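Local coordinates for protein adenosylmethionine-8-amino-7-oxononanoate aminotransferase (Methanocaldococcus jannaschii, PDB 6ZHK) that probably catalyses the pyridoxal phosphate-dependent transfer of an amino group from S-adenosyl-L-methionine to 8-amino-7-oxononanoate in biotin biosynthesis, at residues K147-K152 with K181-N186. Sequence-based numbering, arbitrary orientation.
Sequences KFISVK and KGYHAN
Parallel pairing of strand 147-151 with the short strand 183-185 forms one margin of the seven-stranded sheet, strand 183-185 being outermost within the chain. The backbone ladder runs from Tyr-183 N to Phe-148 O (2.9 Å), through Ser-150 N to Tyr-183 O and Ala-185 N to Ser-150 O, and closes with a nearly straight bond from Lys-152 N to Ala-185 O. On the face bearing Phe-148, Ser-150 and His-184, the phenyl ring lies over Gly-182, whose CA makes a CH-pi contact 3.8 Å from the ring centroid. CG of Phe-148 sits between its own backbone N and carbonyl carbon (chi1 64°), which turns it toward Gly-182. The ring edge, at CE2 and CZ, meets the face of His-184 in an offset edge-to-face pair, planes at 79°, while His-184 NE2 is hydrogen-bonded to Gly-166 O. An alanine at Phe-148 would probably leave Gly-182 CA without its aromatic cover and the imidazole freer to shift. On the other face, Ile-149 CG1 packs on Tyr-183 CB (4.1 Å) and Val-151 CG1 on Ala-185 CB, and helix 211-224 covers this face, Met-217 touching both Ile-149 and Val-151. The aliphatic chain of Lys-147 crosses the Tyr-183 side chain obliquely, CD lying 3.5 Å from Tyr-183 OH, which is hydrogen-bonded to Glu-227. At the far end Lys-152 lies alongside Asn-186, its NZ donating to OD1 at 3.1 Å. Strand 147-151 also pairs with strand 228-234, and the two strands of this contact end the parallel part of the central mixed sheet, flanked by helices, that characterises the large domain of fold-type I pyridoxal phosphate enzymes.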
loop_
_atom_site.group_PDB
_atom_site.type_symbol
_atom_site.label_atom_id
_atom_site.label_comp_id
_atom_site.label_asym_id
_atom_site.label_seq_id
_atom_site.Cartn_x
_atom_site.Cartn_y
_atom_site.Cartn_z
ATOM N N LYS A 147 -20.281 -3.716 -12.542
ATOM C CA LYS A 147 -19.750 -5.056 -12.433
ATOM C C LYS A 147 -18.452 -5.147 -13.219
ATOM O O LYS A 147 -18.024 -4.192 -13.866
ATOM C CB LYS A 147 -20.790 -6.105 -12.863
ATOM C CG LYS A 147 -21.951 -6.273 -11.862
ATOM C CD LYS A 147 -22.901 -7.409 -12.207
ATOM C CE LYS A 147 -23.747 -7.901 -11.047
ATOM N NZ LYS A 147 -24.486 -6.786 -10.396
ATOM N N PHE A 148 -17.767 -6.269 -13.046
ATOM C CA PHE A 148 -16.518 -6.460 -13.752
ATOM C C PHE A 148 -16.496 -7.886 -14.284
ATOM O O PHE A 148 -17.305 -8.709 -13.875
ATOM C CB PHE A 148 -15.344 -6.253 -12.809
ATOM C CG PHE A 148 -15.350 -7.280 -11.733
ATOM C CD1 PHE A 148 -16.038 -7.059 -10.551
ATOM C CD2 PHE A 148 -14.730 -8.516 -11.942
ATOM C CE1 PHE A 148 -16.103 -8.052 -9.603
ATOM C CE2 PHE A 148 -14.777 -9.506 -10.984
ATOM C CZ PHE A 148 -15.470 -9.257 -9.798
ATOM N N ILE A 149 -15.561 -8.140 -15.180
ATOM C CA ILE A 149 -15.295 -9.489 -15.626
ATOM C C ILE A 149 -13.834 -9.805 -15.338
ATOM O O ILE A 149 -12.915 -9.019 -15.647
ATOM C CB ILE A 149 -15.525 -9.576 -17.160
ATOM C CG1 ILE A 149 -17.017 -9.508 -17.491
ATOM C CG2 ILE A 149 -14.947 -10.912 -17.615
ATOM C CD1 ILE A 149 -17.326 -9.346 -18.987
ATOM N N SER A 150 -13.607 -10.993 -14.800
ATOM C CA SER A 150 -12.251 -11.464 -14.607
ATOM C C SER A 150 -12.264 -12.993 -14.804
ATOM O O SER A 150 -13.151 -13.509 -15.500
ATOM C CB SER A 150 -11.832 -11.036 -13.235
ATOM O OG SER A 150 -10.476 -11.377 -13.024
ATOM N N VAL A 151 -11.273 -13.693 -14.227
ATOM C CA VAL A 151 -11.179 -15.151 -14.342
ATOM C C VAL A 151 -11.067 -15.807 -12.989
ATOM O O VAL A 151 -10.523 -15.248 -12.045
ATOM C CB VAL A 151 -10.030 -15.612 -15.263
ATOM C CG1 VAL A 151 -10.332 -15.258 -16.710
ATOM C CG2 VAL A 151 -8.655 -15.104 -14.830
ATOM N N LYS A 152 -11.626 -17.023 -12.909
ATOM C CA LYS A 152 -11.439 -17.843 -11.723
ATOM C C LYS A 152 -9.942 -18.130 -11.555
ATOM O O LYS A 152 -9.228 -18.329 -12.556
ATOM C CB LYS A 152 -12.212 -19.143 -11.890
ATOM C CG LYS A 152 -13.740 -19.012 -11.808
ATOM C CD LYS A 152 -14.426 -20.290 -12.297
ATOM C CE LYS A 152 -15.809 -20.017 -12.856
ATOM N NZ LYS A 152 -16.689 -21.211 -12.790
ATOM N N LYS A 181 -19.503 -7.610 -6.556
ATOM C CA LYS A 181 -19.682 -8.815 -7.337
ATOM C C LYS A 181 -19.484 -8.558 -8.833
ATOM O O LYS A 181 -19.709 -7.471 -9.361
ATOM C CB LYS A 181 -21.048 -9.443 -7.006
ATOM C CG LYS A 181 -21.283 -9.750 -5.533
ATOM C CD LYS A 181 -20.212 -10.715 -5.010
ATOM C CE LYS A 181 -20.414 -11.201 -3.569
ATOM N NZ LYS A 181 -20.476 -10.056 -2.626
ATOM N N GLY A 182 -19.189 -9.626 -9.566
ATOM C CA GLY A 182 -18.997 -9.505 -11.007
ATOM C C GLY A 182 -19.121 -10.887 -11.640
ATOM O O GLY A 182 -19.823 -11.733 -11.112
ATOM N N TYR A 183 -18.395 -11.121 -12.737
ATOM C CA TYR A 183 -18.451 -12.370 -13.485
ATOM C C TYR A 183 -17.048 -12.950 -13.622
ATOM O O TYR A 183 -16.090 -12.218 -13.924
ATOM C CB TYR A 183 -18.957 -12.076 -14.892
ATOM C CG TYR A 183 -20.322 -11.416 -14.833
ATOM C CD1 TYR A 183 -21.447 -12.191 -14.559
ATOM C CD2 TYR A 183 -20.483 -10.046 -14.984
ATOM C CE1 TYR A 183 -22.702 -11.615 -14.440
ATOM C CE2 TYR A 183 -21.745 -9.445 -14.886
ATOM C CZ TYR A 183 -22.855 -10.249 -14.630
ATOM O OH TYR A 183 -24.117 -9.773 -14.476
ATOM N N HIS A 184 -16.911 -14.264 -13.434
ATOM C CA HIS A 184 -15.571 -14.809 -13.612
ATOM C C HIS A 184 -15.655 -15.900 -14.665
ATOM O O HIS A 184 -16.419 -16.841 -14.472
ATOM C CB HIS A 184 -15.104 -15.471 -12.327
ATOM C CG HIS A 184 -14.693 -14.503 -11.296
ATOM N ND1 HIS A 184 -15.590 -14.013 -10.365
ATOM C CD2 HIS A 184 -13.511 -13.901 -11.061
ATOM C CE1 HIS A 184 -14.939 -13.173 -9.562
ATOM N NE2 HIS A 184 -13.691 -13.095 -9.967
ATOM N N ALA A 185 -14.907 -15.745 -15.763
ATOM C CA ALA A 185 -14.806 -16.816 -16.732
ATOM C C ALA A 185 -13.952 -17.962 -16.170
ATOM O O ALA A 185 -13.223 -17.808 -15.175
ATOM C CB ALA A 185 -14.225 -16.289 -17.987
ATOM N N ASN A 186 -14.008 -19.122 -16.854
ATOM C CA ASN A 186 -13.178 -20.227 -16.412
ATOM C C ASN A 186 -11.725 -19.903 -16.720
ATOM O O ASN A 186 -11.436 -19.186 -17.679
ATOM C CB ASN A 186 -13.547 -21.566 -17.051
ATOM C CG ASN A 186 -14.887 -22.052 -16.554
ATOM O OD1 ASN A 186 -15.138 -22.067 -15.345
ATOM N ND2 ASN A 186 -15.740 -22.432 -17.494
#